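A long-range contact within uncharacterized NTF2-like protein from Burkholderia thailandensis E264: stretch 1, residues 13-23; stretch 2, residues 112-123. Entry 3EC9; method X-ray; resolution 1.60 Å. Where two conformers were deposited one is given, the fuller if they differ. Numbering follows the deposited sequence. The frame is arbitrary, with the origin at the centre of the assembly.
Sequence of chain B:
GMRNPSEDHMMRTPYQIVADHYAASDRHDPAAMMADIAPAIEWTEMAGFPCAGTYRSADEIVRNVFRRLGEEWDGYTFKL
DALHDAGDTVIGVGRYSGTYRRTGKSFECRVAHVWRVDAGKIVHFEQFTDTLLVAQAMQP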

# COMPACT_ATOMS: atom_id res chain seq x y z
N THR B 13 4.14 9.67 -21.02
CA THR B 13 4.79 9.69 -19.74
C THR B 13 4.50 8.38 -19.02
O THR B 13 3.52 7.69 -19.32
CB THR B 13 4.31 10.82 -18.86
OG1 THR B 13 2.93 10.59 -18.55
CG2 THR B 13 4.48 12.24 -19.57
N PRO B 14 5.34 8.03 -18.05
CA PRO B 14 4.95 6.90 -17.18
C PRO B 14 3.55 6.95 -16.59
O PRO B 14 2.86 5.93 -16.52
CB PRO B 14 6.03 6.95 -16.07
CG PRO B 14 7.28 7.47 -16.81
CD PRO B 14 6.71 8.53 -17.75
N TYR B 15 3.12 8.13 -16.14
CA TYR B 15 1.76 8.29 -15.65
C TYR B 15 0.72 7.81 -16.69
O TYR B 15 -0.24 7.10 -16.39
CB TYR B 15 1.52 9.78 -15.28
CG TYR B 15 0.12 10.14 -14.81
CD1 TYR B 15 -0.89 10.38 -15.72
CD2 TYR B 15 -0.18 10.27 -13.45
CE1 TYR B 15 -2.17 10.71 -15.34
CE2 TYR B 15 -1.45 10.60 -13.04
CZ TYR B 15 -2.46 10.82 -13.99
OH TYR B 15 -3.75 11.14 -13.58
N GLN B 16 0.88 8.29 -17.92
CA GLN B 16 -0.04 7.94 -19.02
C GLN B 16 -0.02 6.45 -19.33
O GLN B 16 -1.07 5.81 -19.54
CB GLN B 16 0.31 8.76 -20.25
CG GLN B 16 -0.04 10.23 -20.11
CD GLN B 16 0.38 11.02 -21.32
OE1 GLN B 16 1.56 11.08 -21.61
NE2 GLN B 16 -0.58 11.56 -22.08
N ILE B 17 1.19 5.89 -19.36
CA ILE B 17 1.36 4.46 -19.60
C ILE B 17 0.61 3.63 -18.54
O ILE B 17 -0.06 2.64 -18.83
CB ILE B 17 2.87 4.09 -19.63
CG1 ILE B 17 3.49 4.74 -20.88
CG2 ILE B 17 3.13 2.54 -19.64
CD1 ILE B 17 5.03 4.68 -20.99
N VAL B 18 0.75 4.03 -17.27
CA VAL B 18 0.07 3.32 -16.19
C VAL B 18 -1.43 3.57 -16.24
O VAL B 18 -2.21 2.64 -16.11
CB VAL B 18 0.67 3.72 -14.82
CG1 VAL B 18 -0.20 3.21 -13.63
CG2 VAL B 18 2.10 3.20 -14.73
N ALA B 19 -1.85 4.82 -16.50
CA ALA B 19 -3.27 5.08 -16.75
C ALA B 19 -3.84 4.20 -17.87
O ALA B 19 -4.97 3.69 -17.74
CB ALA B 19 -3.49 6.57 -17.08
N ASP B 20 -3.09 4.05 -18.96
CA ASP B 20 -3.53 3.16 -20.06
C ASP B 20 -3.74 1.71 -19.58
O ASP B 20 -4.70 1.03 -19.95
CB ASP B 20 -2.51 3.12 -21.17
CG ASP B 20 -2.49 4.38 -22.00
OD1 ASP B 20 -3.43 5.19 -21.97
OD2 ASP B 20 -1.50 4.52 -22.75
N HIS B 21 -2.79 1.23 -18.77
CA HIS B 21 -2.93 -0.09 -18.15
C HIS B 21 -4.24 -0.21 -17.37
O HIS B 21 -4.99 -1.16 -17.53
CB HIS B 21 -1.76 -0.48 -17.22
CG HIS B 21 -2.05 -1.71 -16.45
ND1 HIS B 21 -1.86 -2.97 -16.96
CD2 HIS B 21 -2.65 -1.87 -15.24
CE1 HIS B 21 -2.32 -3.86 -16.09
NE2 HIS B 21 -2.78 -3.22 -15.04
N TYR B 22 -4.51 0.76 -16.50
CA TYR B 22 -5.69 0.69 -15.65
C TYR B 22 -6.98 0.69 -16.47
O TYR B 22 -7.91 -0.05 -16.16
CB TYR B 22 -5.72 1.84 -14.67
CG TYR B 22 -4.87 1.62 -13.42
CD1 TYR B 22 -5.02 0.51 -12.60
CD2 TYR B 22 -3.94 2.58 -13.04
CE1 TYR B 22 -4.23 0.33 -11.41
CE2 TYR B 22 -3.14 2.41 -11.90
CZ TYR B 22 -3.31 1.31 -11.09
OH TYR B 22 -2.56 1.22 -9.95
N ALA B 23 -6.99 1.49 -17.53
CA ALA B 23 -8.14 1.55 -18.40
C ALA B 23 -8.38 0.19 -19.06
O ALA B 23 -9.52 -0.28 -19.14
CB ALA B 23 -7.96 2.66 -19.45
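Stretch 2, residues 112-123: AHVWRVDAGKIV

How does stretch 2 run relative to the helix of stretch 1? It is a β-hairpin: one strand from Ala112 to Asp118, a type I' turn from Asp118 to Lys121, and the start of a second strand at Lys121 to Val123. The first strand crosses helix 14-23 at 122°, so the two run obliquely, nearer antiparallel than parallel, with their axes 8.9 Å apart at closest approach. The start of the helix therefore meets the turn end of the hairpin, where the CA atoms of Pro14 and Val117 lie 5.7 Å apart. Further along, the CA atoms of Val18 and Trp115 are 7.6 Å apart, and the wider gap is taken up by the indole.

Which side chains face the helix? Alternation in the extended strand points His113, Trp115 and Val117 toward it, while Ala112, Val114, Arg116 and Asp118 point away. On the helix, Pro14, Ile17, Val18 and His21 point toward the hairpin, a spacing that follows the helical repeat and makes one continuous stripe.

What fills the hollow near the turn? Val117 does, as a bump surrounded by three helix residues. Its CB lies 3.7 Å from Pro14 CB, its CG1 is 4.0 Å from Ile17 CD1, and its CG2 is 4.3 Å from Val18 CG2. Ile17 in turn spans both strands of the hairpin: its CD1 comes within 3.6 Å of Gly120 O in the turn, and its CG2 rests 3.9 Å from Ile122 CG1. Gly120 offers this contact through its backbone, and its positive phi is a conformation that glycine adopts readily.

How is the large Trp115 side chain accommodated? It covers more of the contact than any other residue, with its indole fitted among Val18, His21 and Tyr22. Val18 CG1 sits over one face, 3.6 Å from the centroid of the five-membered ring and only 12° off its normal, a CH-π contact. At the far end of the indole, Trp115 CH2 lies 3.5 Å from His21 CD2, over one face of the imidazole, the two ring planes being inclined at 54°.

What closes the contact at the other end? The Tyr22 CA-to-CB bond points sideways, but the ring reaches on to the strand and brings its hydroxyl between two partners. Trp115 NE1 donates a nearly straight hydrogen bond to Tyr22 OH at 2.9 Å, and Tyr22 OH forms another with His113 ND1 at 2.7 Å. Polar pairing thus succeeds the apolar packing around Val117.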

# COMPACT_ATOMS: atom_id res chain seq x y z
N ALA B 112 -2.97 0.20 -2.61
CA ALA B 112 -2.06 1.04 -3.37
C ALA B 112 -1.15 0.15 -4.24
O ALA B 112 -0.76 -0.98 -3.82
CB ALA B 112 -1.20 1.93 -2.44
N HIS B 113 -0.86 0.64 -5.45
CA HIS B 113 0.05 0.01 -6.39
C HIS B 113 1.18 0.96 -6.74
O HIS B 113 0.94 2.10 -7.12
CB HIS B 113 -0.63 -0.31 -7.71
CG HIS B 113 -1.86 -1.14 -7.58
ND1 HIS B 113 -2.99 -0.89 -8.31
CD2 HIS B 113 -2.10 -2.26 -6.87
CE1 HIS B 113 -3.90 -1.80 -8.02
NE2 HIS B 113 -3.37 -2.67 -7.18
N VAL B 114 2.40 0.48 -6.56
CA VAL B 114 3.59 1.25 -6.93
C VAL B 114 4.20 0.69 -8.23
O VAL B 114 4.46 -0.51 -8.34
CB VAL B 114 4.68 1.24 -5.81
CG1 VAL B 114 5.94 2.00 -6.28
CG2 VAL B 114 4.10 1.82 -4.50
N TRP B 115 4.31 1.57 -9.22
CA TRP B 115 4.75 1.22 -10.57
C TRP B 115 6.04 1.96 -10.89
O TRP B 115 6.19 3.12 -10.49
CB TRP B 115 3.73 1.72 -11.61
CG TRP B 115 2.34 1.21 -11.48
CD1 TRP B 115 1.34 1.74 -10.71
CD2 TRP B 115 1.79 0.10 -12.17
NE1 TRP B 115 0.18 1.01 -10.89
CE2 TRP B 115 0.43 -0.01 -11.77
CE3 TRP B 115 2.29 -0.81 -13.09
CZ2 TRP B 115 -0.42 -1.00 -12.27
CZ3 TRP B 115 1.45 -1.79 -13.58
CH2 TRP B 115 0.14 -1.88 -13.19
N ARG B 116 6.92 1.32 -11.66
CA ARG B 116 8.12 1.98 -12.21
C ARG B 116 8.18 1.71 -13.72
O ARG B 116 7.98 0.58 -14.16
CB ARG B 116 9.40 1.46 -11.53
CG ARG B 116 10.69 2.15 -12.00
CD ARG B 116 11.90 1.89 -11.08
NE ARG B 116 12.30 0.48 -11.04
CZ ARG B 116 12.08 -0.37 -10.04
NH1 ARG B 116 11.44 0.01 -8.93
NH2 ARG B 116 12.51 -1.62 -10.15
N VAL B 117 8.41 2.78 -14.49
CA VAL B 117 8.55 2.71 -15.95
C VAL B 117 9.98 3.13 -16.28
O VAL B 117 10.54 4.09 -15.69
CB VAL B 117 7.50 3.63 -16.62
CG1 VAL B 117 7.66 3.68 -18.16
CG2 VAL B 117 6.11 3.15 -16.25
N ASP B 118 10.58 2.40 -17.21
CA ASP B 118 11.89 2.75 -17.78
C ASP B 118 11.79 2.60 -19.31
O ASP B 118 11.33 1.59 -19.84
CB ASP B 118 12.95 1.80 -17.20
CG ASP B 118 14.39 2.15 -17.65
OD1 ASP B 118 14.63 3.30 -18.09
OD2 ASP B 118 15.25 1.27 -17.52
N ALA B 119 12.19 3.66 -20.01
CA ALA B 119 12.26 3.65 -21.46
C ALA B 119 10.93 3.20 -22.07
O ALA B 119 10.90 2.38 -22.97
CB ALA B 119 13.38 2.73 -21.92
N GLY B 120 9.84 3.74 -21.54
CA GLY B 120 8.52 3.50 -22.07
C GLY B 120 7.86 2.18 -21.72
O GLY B 120 6.78 1.86 -22.25
N LYS B 121 8.52 1.39 -20.87
CA LYS B 121 7.99 0.09 -20.48
C LYS B 121 7.84 0.01 -18.96
O LYS B 121 8.69 0.48 -18.17
CB LYS B 121 8.91 -1.02 -20.92
CG LYS B 121 9.13 -1.15 -22.45
CD LYS B 121 7.92 -1.74 -23.14
CE LYS B 121 8.23 -2.27 -24.54
NZ LYS B 121 6.97 -2.67 -25.25
N ILE B 122 6.78 -0.65 -18.56
CA ILE B 122 6.58 -0.94 -17.14
C ILE B 122 7.56 -2.03 -16.72
O ILE B 122 7.52 -3.15 -17.24
CB ILE B 122 5.13 -1.40 -16.89
CG1 ILE B 122 4.11 -0.28 -17.20
CG2 ILE B 122 4.93 -1.88 -15.45
CD1 ILE B 122 2.64 -0.80 -17.25
N VAL B 123 8.45 -1.69 -15.79
CA VAL B 123 9.45 -2.66 -15.28
C VAL B 123 9.21 -3.18 -13.84
O VAL B 123 9.80 -4.15 -13.44
CB VAL B 123 10.85 -2.07 -15.33
CG1 VAL B 123 11.30 -1.90 -16.78
CG2 VAL B 123 11.01 -0.81 -14.53